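Local coordinates for NAD-dependent aldehyde dehydrogenase (Burkholderia multivorans, PDB 5UJU), which probably catalyses the NAD-dependent oxidation of aldehydes to carboxylic acids, as in other aldehyde dehydrogenases, at residues H143-A148 and A344-Q349; K386-P391 and R437-L442. All coordinates share one frame; numbering follows the deposited sequence.

Contact 1 of 2, residues H143-A148 and A344-Q349. With NA (sodium ion), chain C.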
loop_
_atom_site.group_PDB
_atom_site.type_symbol
_atom_site.label_atom_id
_atom_site.label_comp_id
_atom_site.label_asym_id
_atom_site.label_seq_id
_atom_site.Cartn_x
_atom_site.Cartn_y
_atom_site.Cartn_z
ATOM N N HIS A 143 4.211 -29.339 -19.367
ATOM C CA HIS A 143 3.736 -29.321 -20.742
ATOM C C HIS A 143 3.022 -28.033 -21.114
ATOM O O HIS A 143 2.361 -27.984 -22.154
ATOM C CB HIS A 143 2.865 -30.548 -21.015
ATOM C CG HIS A 143 3.660 -31.813 -21.045
ATOM N ND1 HIS A 143 4.532 -32.112 -22.070
ATOM C CD2 HIS A 143 3.781 -32.818 -20.144
ATOM C CE1 HIS A 143 5.119 -33.269 -21.823
ATOM N NE2 HIS A 143 4.684 -33.717 -20.658
ATOM N N THR A 144 3.173 -26.981 -20.323
ATOM C CA THR A 144 2.839 -25.659 -20.833
ATOM C C THR A 144 4.029 -24.720 -20.832
ATOM O O THR A 144 4.233 -23.998 -21.809
ATOM C CB THR A 144 1.687 -25.005 -20.034
ATOM O OG1 THR A 144 1.984 -25.019 -18.633
ATOM C CG2 THR A 144 0.398 -25.744 -20.283
ATOM N N THR A 145 4.827 -24.726 -19.765
ATOM C CA THR A 145 5.951 -23.805 -19.631
ATOM C C THR A 145 7.245 -24.347 -20.215
ATOM O O THR A 145 8.148 -23.558 -20.509
ATOM C CB THR A 145 6.198 -23.470 -18.158
ATOM O OG1 THR A 145 6.748 -24.621 -17.495
ATOM C CG2 THR A 145 4.893 -23.069 -17.483
ATOM N N GLY A 146 7.370 -25.661 -20.357
ATOM C CA GLY A 146 8.601 -26.269 -20.815
ATOM C C GLY A 146 9.602 -26.579 -19.725
ATOM O O GLY A 146 10.711 -27.048 -20.037
ATOM N N GLN A 147 9.262 -26.320 -18.462
ATOM C CA GLN A 147 10.159 -26.672 -17.371
ATOM C C GLN A 147 10.358 -28.181 -17.310
ATOM O O GLN A 147 9.413 -28.957 -17.484
ATOM C CB GLN A 147 9.610 -26.156 -16.035
ATOM C CG GLN A 147 9.852 -24.674 -15.834
ATOM C CD GLN A 147 9.113 -24.084 -14.652
ATOM O OE1 GLN A 147 8.590 -24.797 -13.800
ATOM N NE2 GLN A 147 9.094 -22.764 -14.581
ATOM N N ALA A 148 11.606 -28.593 -17.086
ATOM C CA ALA A 148 11.898 -29.995 -16.825
ATOM C C ALA A 148 11.152 -30.452 -15.574
ATOM O O ALA A 148 10.799 -29.653 -14.704
ATOM C CB ALA A 148 13.406 -30.220 -16.653
ATOM N N ALA A 344 22.102 -21.899 -17.340
ATOM C CA ALA A 344 21.541 -23.079 -17.991
ATOM C C ALA A 344 20.161 -23.476 -17.469
ATOM O O ALA A 344 19.355 -24.029 -18.228
ATOM C CB ALA A 344 22.505 -24.255 -17.821
ATOM N N LEU A 345 19.880 -23.206 -16.195
ATOM C CA LEU A 345 18.631 -23.578 -15.543
ATOM C C LEU A 345 17.424 -23.099 -16.340
ATOM O O LEU A 345 17.214 -21.893 -16.501
ATOM C CB LEU A 345 18.605 -22.964 -14.145
ATOM C CG LEU A 345 18.926 -23.811 -12.924
ATOM C CD1 LEU A 345 18.744 -22.930 -11.706
ATOM C CD2 LEU A 345 18.013 -25.021 -12.848
ATOM N N TYR A 346 16.638 -24.040 -16.848
ATOM C CA TYR A 346 15.429 -23.704 -17.602
ATOM C C TYR A 346 15.756 -22.765 -18.773
ATOM O O TYR A 346 14.945 -21.925 -19.168
ATOM C CB TYR A 346 14.363 -23.116 -16.656
ATOM C CG TYR A 346 12.978 -22.860 -17.250
ATOM C CD1 TYR A 346 12.478 -23.623 -18.304
ATOM C CD2 TYR A 346 12.182 -21.837 -16.749
ATOM C CE1 TYR A 346 11.205 -23.363 -18.838
ATOM C CE2 TYR A 346 10.941 -21.573 -17.267
ATOM C CZ TYR A 346 10.455 -22.332 -18.306
ATOM O OH TYR A 346 9.209 -22.034 -18.793
ATOM N N SER A 347 16.965 -22.896 -19.333
ATOM C CA SER A 347 17.368 -22.144 -20.527
ATOM C C SER A 347 17.217 -20.640 -20.324
ATOM O O SER A 347 16.801 -19.911 -21.229
ATOM C CB SER A 347 16.602 -22.597 -21.774
ATOM O OG SER A 347 16.822 -23.970 -22.060
ATOM N N GLY A 348 17.594 -20.170 -19.136
ATOM C CA GLY A 348 17.570 -18.748 -18.832
ATOM C C GLY A 348 16.199 -18.118 -18.819
ATOM O O GLY A 348 16.094 -16.886 -18.849
ATOM N N GLN A 349 15.135 -18.928 -18.751
ATOM C CA GLN A 349 13.765 -18.442 -18.771
ATOM C C GLN A 349 13.215 -18.175 -17.370
ATOM O O GLN A 349 11.991 -18.137 -17.181
ATOM C CB GLN A 349 12.864 -19.432 -19.528
ATOM C CG GLN A 349 13.246 -19.590 -21.014
ATOM C CD GLN A 349 12.561 -20.766 -21.706
ATOM O OE1 GLN A 349 11.793 -20.574 -22.649
ATOM N NE2 GLN A 349 12.862 -21.994 -21.260
HETATM NA NA NA C . 17.910 -14.946 -19.456
HETATM O O HOH W 1 15.439 -14.509 -20.076
HETATM O O HOH W 2 18.746 -13.019 -20.815
HETATM O O HOH W 3 18.066 -13.385 -17.379
HETATM O O HOH W 4 20.574 -15.566 -19.290
#

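Contact 2 of 2, residues K386-P391 and R437-L442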
loop_
_atom_site.group_PDB
_atom_site.type_symbol
_atom_site.label_atom_id
_atom_site.label_comp_id
_atom_site.label_asym_id
_atom_site.label_seq_id
_atom_site.Cartn_x
_atom_site.Cartn_y
_atom_site.Cartn_z
ATOM N N LYS A 386 29.899 -27.627 -21.226
ATOM C CA LYS A 386 29.940 -28.957 -20.620
ATOM C C LYS A 386 28.586 -29.336 -20.026
ATOM O O LYS A 386 28.165 -30.497 -20.113
ATOM C CB LYS A 386 31.025 -29.022 -19.544
ATOM N N LEU A 387 27.882 -28.364 -19.431
ATOM C CA LEU A 387 26.630 -28.644 -18.741
ATOM C C LEU A 387 25.435 -28.781 -19.676
ATOM O O LEU A 387 24.435 -29.403 -19.284
ATOM C CB LEU A 387 26.340 -27.547 -17.714
ATOM C CG LEU A 387 27.142 -27.583 -16.410
ATOM C CD1 LEU A 387 26.839 -26.352 -15.578
ATOM C CD2 LEU A 387 26.798 -28.837 -15.608
ATOM N N THR A 388 25.492 -28.205 -20.883
ATOM C CA THR A 388 24.305 -28.096 -21.720
ATOM C C THR A 388 24.418 -28.776 -23.084
ATOM O O THR A 388 23.385 -28.998 -23.719
ATOM C CB THR A 388 23.935 -26.619 -21.950
ATOM O OG1 THR A 388 24.966 -25.970 -22.707
ATOM C CG2 THR A 388 23.746 -25.897 -20.633
ATOM N N GLY A 389 25.617 -29.143 -23.543
ATOM C CA GLY A 389 25.770 -29.540 -24.940
ATOM C C GLY A 389 25.172 -30.895 -25.293
ATOM O O GLY A 389 24.817 -31.136 -26.452
ATOM N N ASP A 390 25.069 -31.804 -24.322
ATOM C CA ASP A 390 24.620 -33.164 -24.590
ATOM C C ASP A 390 23.164 -33.341 -24.197
ATOM O O ASP A 390 22.829 -33.104 -23.028
ATOM C CB ASP A 390 25.473 -34.173 -23.840
ATOM C CG ASP A 390 24.980 -35.580 -24.051
ATOM O OD1 ASP A 390 25.002 -36.015 -25.221
ATOM O OD2 ASP A 390 24.532 -36.232 -23.076
ATOM N N PRO A 391 22.279 -33.759 -25.109
ATOM C CA PRO A 391 20.854 -33.923 -24.740
ATOM C C PRO A 391 20.608 -34.786 -23.509
ATOM O O PRO A 391 19.925 -34.342 -22.580
ATOM C CB PRO A 391 20.248 -34.553 -25.998
ATOM C CG PRO A 391 21.145 -34.124 -27.112
ATOM C CD PRO A 391 22.528 -34.064 -26.527
ATOM N N ARG A 437 17.045 -25.739 -26.851
ATOM C CA ARG A 437 18.148 -24.912 -27.329
ATOM C C ARG A 437 19.126 -24.636 -26.194
ATOM O O ARG A 437 18.708 -24.311 -25.080
ATOM C CB ARG A 437 17.649 -23.556 -27.856
ATOM C CG ARG A 437 16.616 -23.599 -28.942
ATOM C CD ARG A 437 17.208 -24.146 -30.216
ATOM N NE ARG A 437 16.372 -23.861 -31.384
ATOM C CZ ARG A 437 15.444 -24.683 -31.852
ATOM N NH1 ARG A 437 15.222 -25.842 -31.243
ATOM N NH2 ARG A 437 14.738 -24.348 -32.926
ATOM N N THR A 438 20.429 -24.724 -26.489
ATOM C CA THR A 438 21.470 -24.483 -25.489
ATOM C C THR A 438 21.760 -22.988 -25.375
ATOM O O THR A 438 21.395 -22.215 -26.263
ATOM C CB THR A 438 22.748 -25.252 -25.848
ATOM O OG1 THR A 438 23.265 -24.811 -27.115
ATOM C CG2 THR A 438 22.455 -26.742 -25.913
ATOM N N PRO A 439 22.417 -22.548 -24.296
ATOM C CA PRO A 439 22.615 -21.106 -24.110
ATOM C C PRO A 439 23.568 -20.484 -25.124
ATOM O O PRO A 439 24.536 -21.098 -25.590
ATOM C CB PRO A 439 23.191 -21.006 -22.692
ATOM C CG PRO A 439 22.735 -22.261 -22.004
ATOM C CD PRO A 439 22.763 -23.304 -23.073
ATOM N N LEU A 440 23.269 -19.231 -25.454
ATOM C CA LEU A 440 24.130 -18.376 -26.256
ATOM C C LEU A 440 24.887 -17.439 -25.325
ATOM O O LEU A 440 24.273 -16.730 -24.519
ATOM C CB LEU A 440 23.307 -17.568 -27.259
ATOM C CG LEU A 440 24.062 -16.498 -28.061
ATOM C CD1 LEU A 440 25.048 -17.133 -29.048
ATOM C CD2 LEU A 440 23.069 -15.630 -28.778
ATOM N N VAL A 441 26.217 -17.436 -25.429
ATOM C CA VAL A 441 27.057 -16.581 -24.602
ATOM C C VAL A 441 27.879 -15.690 -25.516
ATOM O O VAL A 441 28.579 -16.185 -26.409
ATOM C CB VAL A 441 27.972 -17.382 -23.659
ATOM C CG1 VAL A 441 28.765 -16.412 -22.789
ATOM C CG2 VAL A 441 27.146 -18.322 -22.761
ATOM N N LEU A 442 27.786 -14.386 -25.296
ATOM C CA LEU A 442 28.415 -13.400 -26.156
ATOM C C LEU A 442 29.409 -12.563 -25.367
ATOM O O LEU A 442 29.315 -12.421 -24.146
ATOM C CB LEU A 442 27.370 -12.482 -26.797
ATOM C CG LEU A 442 26.293 -13.223 -27.588
ATOM C CD1 LEU A 442 24.972 -12.489 -27.526
ATOM C CD2 LEU A 442 26.727 -13.403 -29.019
#

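Contact 1 of 2, residues H143-A148 and A344-Q349
Y346 carries this contact, and T145, G146 and Q147 gather round its ring. The polar part is one short hydrogen bond. Y346 OH donates to T145 O at 2.5 Å. The acceptor sits at the ring edge, in the plane of the ring. The donor in turn stands above the T145 carbonyl plane, 47° out of it. CG of Y346 is anti to the backbone N (chi1 -173°), and this carries the phenol across to the end of helix 134-145.

Packing supplies the rest. Q147 CG forms a CH-pi contact over the ring centre, 3.4 Å from the Y346 centroid and almost on its normal. The Q147 side chain runs on across the same ring, and its NE2 comes within 3.5 Å of Y346 CE2. The amide stands upright on the ring, with the planes at 90°. Q349 CB takes the opposite face, toward the rim, so the ring is held between the two glutamines.

Bonds within the segments and to nearby residues fix these groups. Q147 N donates to T145 OG1 at 3.2 Å in an ST turn, and T145 OG1 also bonds V141 O. Q349 N and Q349 NE2 reach Y346 O from opposite faces of its carbonyl plane. Q349 NE2 bonds A400 O too.

The sodium ion sits on segment 344-349 at G348, away from the Y346 ring. G348 O binds it at 2.7 Å, and G458 O and four waters complete six ligands.

G348 and Q349 match the start of the Gly-Gln-x-Cys motif of aldehyde dehydrogenases, in the loop that bears the catalytic cysteine in this family. The contact joins that loop to the helices before the sheet that, by family resemblance, probably binds NAD.

Contact 2 of 2, residues K386-P391 and R437-L442
T438 CG2 meets the one flat group here, the T388-G389 peptide. It lies 3.3 Å from T388 O, on one side of the peptide plane, beyond the oxygen and about 60° out of the plane. It also brushes G389 CA. No aromatic, amide or carboxylate side chain takes part. The P439 ring is puckered, and T388 CG2 meets it at the CD-CG edge. P439 CD lies 3.5 Å from T388 OG1 and 3.7 Å from T388 CG2.

The two threonine side chains cross at a slant, with T388 OG1 3.9 Å from T438 CB. Each has OG1 set between its backbone N and carbonyl carbon (chi1 65° in T388, 61° in T438). T388 OG1 bonds V384 O, one turn back in its own helix. T438 OG1 bonds Q424 N instead. Just past the contact, D390 OD2 caps the next helix by bonding R393 N.

The segments join the last turn of helix 373-388 to the run leading into strand 440-445. No hydrogen bond crosses between them. Both threonine hydroxyls have other partners. The contact rests on van der Waals packing of methyl and methylene groups against the T388 hydroxyl and carbonyl oxygens.

How the contacts relate
Both contacts are buried, but contact 1 lies nearer the centre of the chain, about 14 Å away against 25 Å for contact 2. Their centres are about 13 Å apart, and they touch. A344 of helix 332-344 sets its CB 3.5 Å from T388 CG2, and S347 OG lies near R437 O. Segment 344-349 thus belongs to contact 1 and also packs on contact 2. Contact 1 ties it to helix 134-145, in a different part of the fold, while contact 2 lies within the part built round strands 440-445 and 460-466. Aromatic packing and a crossing hydrogen bond mark contact 1; contact 2 packs aliphatic groups against a carbonyl and a hydroxyl.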